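Local coordinates for MutT/nudix family protein (Streptococcus pneumoniae, PDB 4HFQ) that hydrolyses UDP-X substrates as a Nudix-family diphosphatase, including the nucleotide precursors of peptidoglycan biosynthesis, at the interface of chains A and B. Numbering follows the deposited sequence. Chains: chain A/B, MutT/nudix family protein.

Contact 1: the interface of chains A and B. Residues chain A 70, 106, 130, 144, 146; chain B 130, 144, 146.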
# COMPACT_ATOMS: atom_id res chain seq x y z
N MET A 70 -5.01 1.19 -3.28
CA MET A 70 -5.15 0.16 -4.31
C MET A 70 -5.14 0.73 -5.71
O MET A 70 -5.85 1.70 -6.01
CB MET A 70 -6.44 -0.65 -4.11
CG MET A 70 -6.72 -1.68 -5.21
SD MET A 70 -8.21 -2.66 -4.91
CE MET A 70 -8.26 -2.45 -3.13
N PRO A 106 -10.94 -7.17 -5.05
CA PRO A 106 -9.88 -6.81 -5.97
C PRO A 106 -10.12 -7.35 -7.38
O PRO A 106 -9.95 -6.60 -8.34
CB PRO A 106 -8.62 -7.40 -5.32
CG PRO A 106 -8.95 -7.33 -3.84
CD PRO A 106 -10.41 -7.71 -3.77
N VAL A 130 2.44 -7.77 -7.53
CA VAL A 130 2.01 -6.62 -6.72
C VAL A 130 3.21 -5.68 -6.63
O VAL A 130 4.20 -5.99 -5.97
CB VAL A 130 1.52 -7.01 -5.30
CG1 VAL A 130 1.00 -5.78 -4.57
CG2 VAL A 130 0.43 -8.06 -5.37
N THR A 144 -0.26 0.10 -3.83
CA THR A 144 -0.02 -1.31 -4.15
C THR A 144 -0.71 -1.58 -5.49
O THR A 144 -1.95 -1.53 -5.59
CB THR A 144 -0.58 -2.27 -3.08
OG1 THR A 144 -1.99 -2.06 -2.95
CG2 THR A 144 0.09 -2.01 -1.72
N PHE A 146 -1.72 -3.99 -8.16
CA PHE A 146 -2.01 -5.40 -8.50
C PHE A 146 -2.09 -5.49 -10.02
O PHE A 146 -2.81 -4.72 -10.64
CB PHE A 146 -3.38 -5.80 -7.97
CG PHE A 146 -3.49 -5.87 -6.47
CD1 PHE A 146 -3.75 -4.73 -5.73
CD2 PHE A 146 -3.37 -7.09 -5.81
CE1 PHE A 146 -3.88 -4.79 -4.35
CE2 PHE A 146 -3.49 -7.16 -4.42
CZ PHE A 146 -3.72 -6.00 -3.69
N VAL B 130 -5.19 -12.97 -1.03
CA VAL B 130 -5.64 -11.57 -0.93
C VAL B 130 -7.14 -11.64 -0.67
O VAL B 130 -7.93 -11.93 -1.58
CB VAL B 130 -5.32 -10.73 -2.18
CG1 VAL B 130 -5.73 -9.28 -1.96
CG2 VAL B 130 -3.84 -10.80 -2.52
N THR B 144 -8.35 -4.72 1.99
CA THR B 144 -7.67 -5.72 1.18
C THR B 144 -6.64 -6.35 2.09
O THR B 144 -5.70 -5.68 2.53
CB THR B 144 -6.98 -5.04 0.00
OG1 THR B 144 -7.98 -4.41 -0.79
CG2 THR B 144 -6.20 -6.02 -0.83
N PHE B 146 -3.85 -8.88 2.73
CA PHE B 146 -2.77 -9.70 2.19
C PHE B 146 -2.36 -10.70 3.26
O PHE B 146 -2.10 -10.29 4.40
CB PHE B 146 -1.52 -8.84 1.95
CG PHE B 146 -1.61 -7.82 0.85
CD1 PHE B 146 -2.32 -6.62 0.99
CD2 PHE B 146 -0.85 -8.01 -0.31
CE1 PHE B 146 -2.28 -5.65 -0.04
CE2 PHE B 146 -0.82 -7.07 -1.32
CZ PHE B 146 -1.54 -5.90 -1.19
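A:Phe146 and B:Phe146 meet near the two-fold axis of the interface between the Nudix regions. Both stand on strand 143-153 of their own chain. The aromatic contact is made by the para carbons. CZ of A:Phe146 lies 3.3 Å from CZ of B:Phe146, a tight approach. The side chains point toward each other from their own strands, with their ring planes turned by about 27°. The rings meet at their para corners and do not overlap, so this is not a stack. In both copies CG is anti to the carbonyl carbon, which sends each ring across to its twin.

Aliphatic groups pack beside the ring pair. CG1 of A:Val130 reaches the B:Phe146 ring at its edge, in the ring plane, 3.9 Å from CE2. The symmetric contact puts CG1 of B:Val130 4.0 Å from CE2 of A:Phe146. A:Pro106, at the start of helix 106-118, adds its ring carbons as a more distant flank.

The two threonines break the symmetry. B:Thr144 has its methyl anti to the backbone N, with OG1 anti to the carbonyl carbon (chi1 -61°), whereas chi1 of A:Thr144 is 59°. CG2 of B:Thr144 thus sits 3.8 Å from CZ of A:Phe146.

Contact 2: the interface of chains A and B. Residues chain A 101-104; chain B 67-68, 134, 142.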
# COMPACT_ATOMS: atom_id res chain seq x y z
N GLU A 101 -11.94 0.56 -6.23
CA GLU A 101 -13.09 1.23 -5.64
C GLU A 101 -13.60 0.47 -4.45
O GLU A 101 -13.68 -0.75 -4.46
CB GLU A 101 -14.20 1.35 -6.68
CG GLU A 101 -13.79 2.28 -7.82
CD GLU A 101 -14.90 2.55 -8.81
OE1 GLU A 101 -16.09 2.36 -8.47
OE2 GLU A 101 -14.56 2.98 -9.94
N VAL A 102 -14.00 1.21 -3.42
CA VAL A 102 -14.66 0.63 -2.28
C VAL A 102 -16.00 0.02 -2.69
O VAL A 102 -16.77 0.63 -3.44
CB VAL A 102 -14.88 1.71 -1.20
CG1 VAL A 102 -15.81 1.22 -0.10
CG2 VAL A 102 -13.53 2.17 -0.64
N GLY A 103 -16.28 -1.18 -2.19
CA GLY A 103 -17.52 -1.88 -2.50
C GLY A 103 -17.39 -3.03 -3.47
O GLY A 103 -18.34 -3.77 -3.70
N TYR A 104 -16.19 -3.18 -4.03
CA TYR A 104 -15.85 -4.29 -4.93
C TYR A 104 -14.62 -4.98 -4.41
O TYR A 104 -13.76 -4.33 -3.83
CB TYR A 104 -15.57 -3.79 -6.37
CG TYR A 104 -16.76 -3.13 -7.02
CD1 TYR A 104 -17.73 -3.89 -7.67
CD2 TYR A 104 -16.94 -1.75 -6.96
CE1 TYR A 104 -18.85 -3.28 -8.26
CE2 TYR A 104 -18.03 -1.14 -7.56
CZ TYR A 104 -18.97 -1.90 -8.19
OH TYR A 104 -20.08 -1.28 -8.78
N THR B 67 -9.67 4.23 -1.49
CA THR B 67 -9.71 2.83 -1.91
C THR B 67 -9.91 1.97 -0.67
O THR B 67 -9.84 2.45 0.46
CB THR B 67 -8.39 2.42 -2.65
OG1 THR B 67 -7.31 2.20 -1.72
CG2 THR B 67 -7.97 3.48 -3.68
N PRO B 68 -10.15 0.66 -0.85
CA PRO B 68 -10.08 -0.20 0.32
C PRO B 68 -8.73 -0.04 1.04
O PRO B 68 -7.72 0.31 0.40
CB PRO B 68 -10.27 -1.61 -0.27
CG PRO B 68 -11.07 -1.36 -1.51
CD PRO B 68 -10.52 -0.09 -2.07
N ASN B 134 -15.03 -7.58 2.95
CA ASN B 134 -16.47 -7.55 2.68
C ASN B 134 -17.05 -8.95 2.51
O ASN B 134 -18.24 -9.15 2.77
CB ASN B 134 -16.81 -6.68 1.48
CG ASN B 134 -16.79 -5.20 1.82
OD1 ASN B 134 -16.43 -4.79 2.91
ND2 ASN B 134 -17.20 -4.38 0.87
N GLN B 142 -13.71 -1.26 4.48
CA GLN B 142 -13.31 -2.38 3.63
C GLN B 142 -11.80 -2.45 3.57
O GLN B 142 -11.13 -1.42 3.35
CB GLN B 142 -13.85 -2.21 2.22
CG GLN B 142 -13.52 -3.41 1.34
CD GLN B 142 -13.98 -3.21 -0.07
OE1 GLN B 142 -14.33 -2.10 -0.47
NE2 GLN B 142 -13.94 -4.27 -0.85
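B:Gln142 points its terminal amide at the backbone of the loop A:Glu101 to A:Tyr104, and both ends of the amide are used. The side chain is extended, with CG anti to the backbone N (chi1 -177°) and chi2 also anti, which carries the amide across the interface. OE1 of B:Gln142 accepts a hydrogen bond from the backbone N of A:Gly103 at 2.8 Å. This bond is nearly straight, 169° at the hydrogen, and the donor is tilted moderately from the carbonyl plane of the amide. NE2 of B:Gln142 donates to the backbone O of A:Tyr104 at 3.0 Å. Here the amide N lies well above the carbonyl plane of A:Tyr104, away from a lone-pair direction. The two bonds together fix which way round the amide sits.

A:Val102 runs past B:Gln142 in the opposite direction. Its CG1 branch lies 3.7 Å from OE1 of B:Gln142. The CG2 branch turns to the other partner segment and rests 3.6 Å from the backbone C of B:Thr67 and 4.0 Å from CD of B:Pro68. OG1 of B:Thr67 bonds to O of B:Pro68 within its own chain, which may steady this surface. B:Asn134 flanks A:Gly103 more loosely.

The gripped loop belongs to the Nudix box and leads into the helix with its conserved glutamates, so the partner chain may steady a segment close to the catalytic site.

Contact 3: the interface of chains A and B. Residues chain A 1, 6, 43, 47; chain B 1, 6, 43, 50.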
# COMPACT_ATOMS: atom_id res chain seq x y z
N MET A 1 19.67 17.06 -0.41
CA MET A 1 18.54 16.08 -0.53
C MET A 1 18.12 15.91 -1.98
O MET A 1 17.95 16.89 -2.69
CB MET A 1 17.34 16.56 0.29
CG MET A 1 16.23 15.51 0.34
SD MET A 1 14.87 15.97 1.42
CE MET A 1 15.69 15.96 3.02
N PHE A 6 12.94 13.77 -0.87
CA PHE A 6 12.02 14.76 -0.35
C PHE A 6 10.57 14.26 -0.45
O PHE A 6 9.82 14.33 0.53
CB PHE A 6 12.15 16.13 -1.06
CG PHE A 6 11.10 17.11 -0.61
CD1 PHE A 6 11.23 17.73 0.63
CD2 PHE A 6 9.97 17.36 -1.37
CE1 PHE A 6 10.28 18.62 1.07
CE2 PHE A 6 8.99 18.24 -0.93
CZ PHE A 6 9.16 18.88 0.30
N MET A 43 5.30 23.89 3.74
CA MET A 43 6.54 23.43 3.14
C MET A 43 6.31 22.92 1.72
O MET A 43 7.09 23.23 0.82
CB MET A 43 7.20 22.37 4.02
CG MET A 43 8.50 21.85 3.44
SD MET A 43 9.30 20.70 4.53
CE MET A 43 8.27 19.30 4.26
N ALA A 47 8.05 24.21 -1.65
CA ALA A 47 9.01 23.28 -2.24
C ALA A 47 8.64 22.86 -3.66
O ALA A 47 9.45 22.25 -4.35
CB ALA A 47 9.18 22.05 -1.36
N MET B 1 13.12 25.91 -3.78
CA MET B 1 13.17 26.34 -2.36
C MET B 1 14.62 26.37 -1.96
O MET B 1 15.37 25.46 -2.30
CB MET B 1 12.40 25.39 -1.43
CG MET B 1 12.43 25.80 0.05
SD MET B 1 11.43 24.85 1.24
CE MET B 1 11.94 23.17 0.88
N PHE B 6 14.09 25.66 3.84
CA PHE B 6 13.90 24.27 4.20
C PHE B 6 14.24 24.08 5.67
O PHE B 6 13.45 23.48 6.41
CB PHE B 6 14.78 23.41 3.29
CG PHE B 6 14.43 21.93 3.24
CD1 PHE B 6 13.27 21.41 3.82
CD2 PHE B 6 15.27 21.07 2.55
CE1 PHE B 6 12.99 20.05 3.75
CE2 PHE B 6 14.99 19.71 2.46
CZ PHE B 6 13.85 19.21 3.06
N MET B 43 16.39 14.58 7.56
CA MET B 43 16.11 15.65 6.61
C MET B 43 16.99 16.87 6.85
O MET B 43 17.51 17.45 5.90
CB MET B 43 14.64 16.05 6.65
CG MET B 43 13.71 14.93 6.15
SD MET B 43 11.98 15.42 6.27
CE MET B 43 11.88 16.43 4.79
N LEU B 50 15.95 22.71 -3.14
CA LEU B 50 15.11 21.74 -3.82
C LEU B 50 14.68 22.32 -5.15
O LEU B 50 14.38 23.51 -5.24
CB LEU B 50 13.89 21.38 -2.96
CG LEU B 50 14.16 20.65 -1.64
CD1 LEU B 50 12.86 20.56 -0.86
CD2 LEU B 50 14.75 19.28 -1.87
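The N-terminal helices of the two chains pack together here, with both first methionines, helices 3-23 and the ends of the second helices forming an apolar cluster. The CD1 methyl of B:Leu50 is wedged between the two Phe6 rings. It sits over one face of the A:Phe6 ring, 3.8 Å from the ring centroid, in a CH-pi contact offset toward the rim. The same methyl also lies over a face of B:Phe6, its own chain's ring.

The two Phe6 side chains pass one another, pointing roughly opposite ways. Their planes are steeply turned, by about 74°, and CD1 of A:Phe6 comes within 3.9 Å of CZ of B:Phe6. The two copies are not equivalent: chi2 is 76° in A:Phe6 but 9° in B:Phe6.

Sulfurs flank B:Phe6. SD of A:Met1 lies at the ring edge, in its plane, 3.8 Å from CZ of B:Phe6. SD of A:Met43 approaches obliquely, 3.8 Å from CE1 of B:Phe6. The A:Met1 chain bends at chi3, and its CE methyl reaches CA of B:Met43 at 3.6 Å. At the end of helix 27-47 of chain A, CE of B:Met1 meets CB of A:Ala47 at 3.7 Å.

The cluster caps one end of the helical bundle built by both chains, with helix 27-47 of chain A supplying A:Met43 and A:Ala47 beside the first turns of helices 3-23.

Contacts 1 and 2 are neighbours, with C-alpha centres about 11 Å apart. They appear to belong to one region between the Nudix portions. The loop of contact 2 leads into helix 106-118, whose first residue, A:Pro106, joins contact 1. B:Gln142 of contact 2 lies just ahead of strand 143-153, which carries Phe146 in each chain. Contact 3 is remote, about 32 Å from contact 1 and 35 Å from contact 2, and uses the N-terminal helices. The chains are joined at two separate places, one polar and apolar, one apolar among the residues described, which fits a dimer, but the structure alone does not prove one.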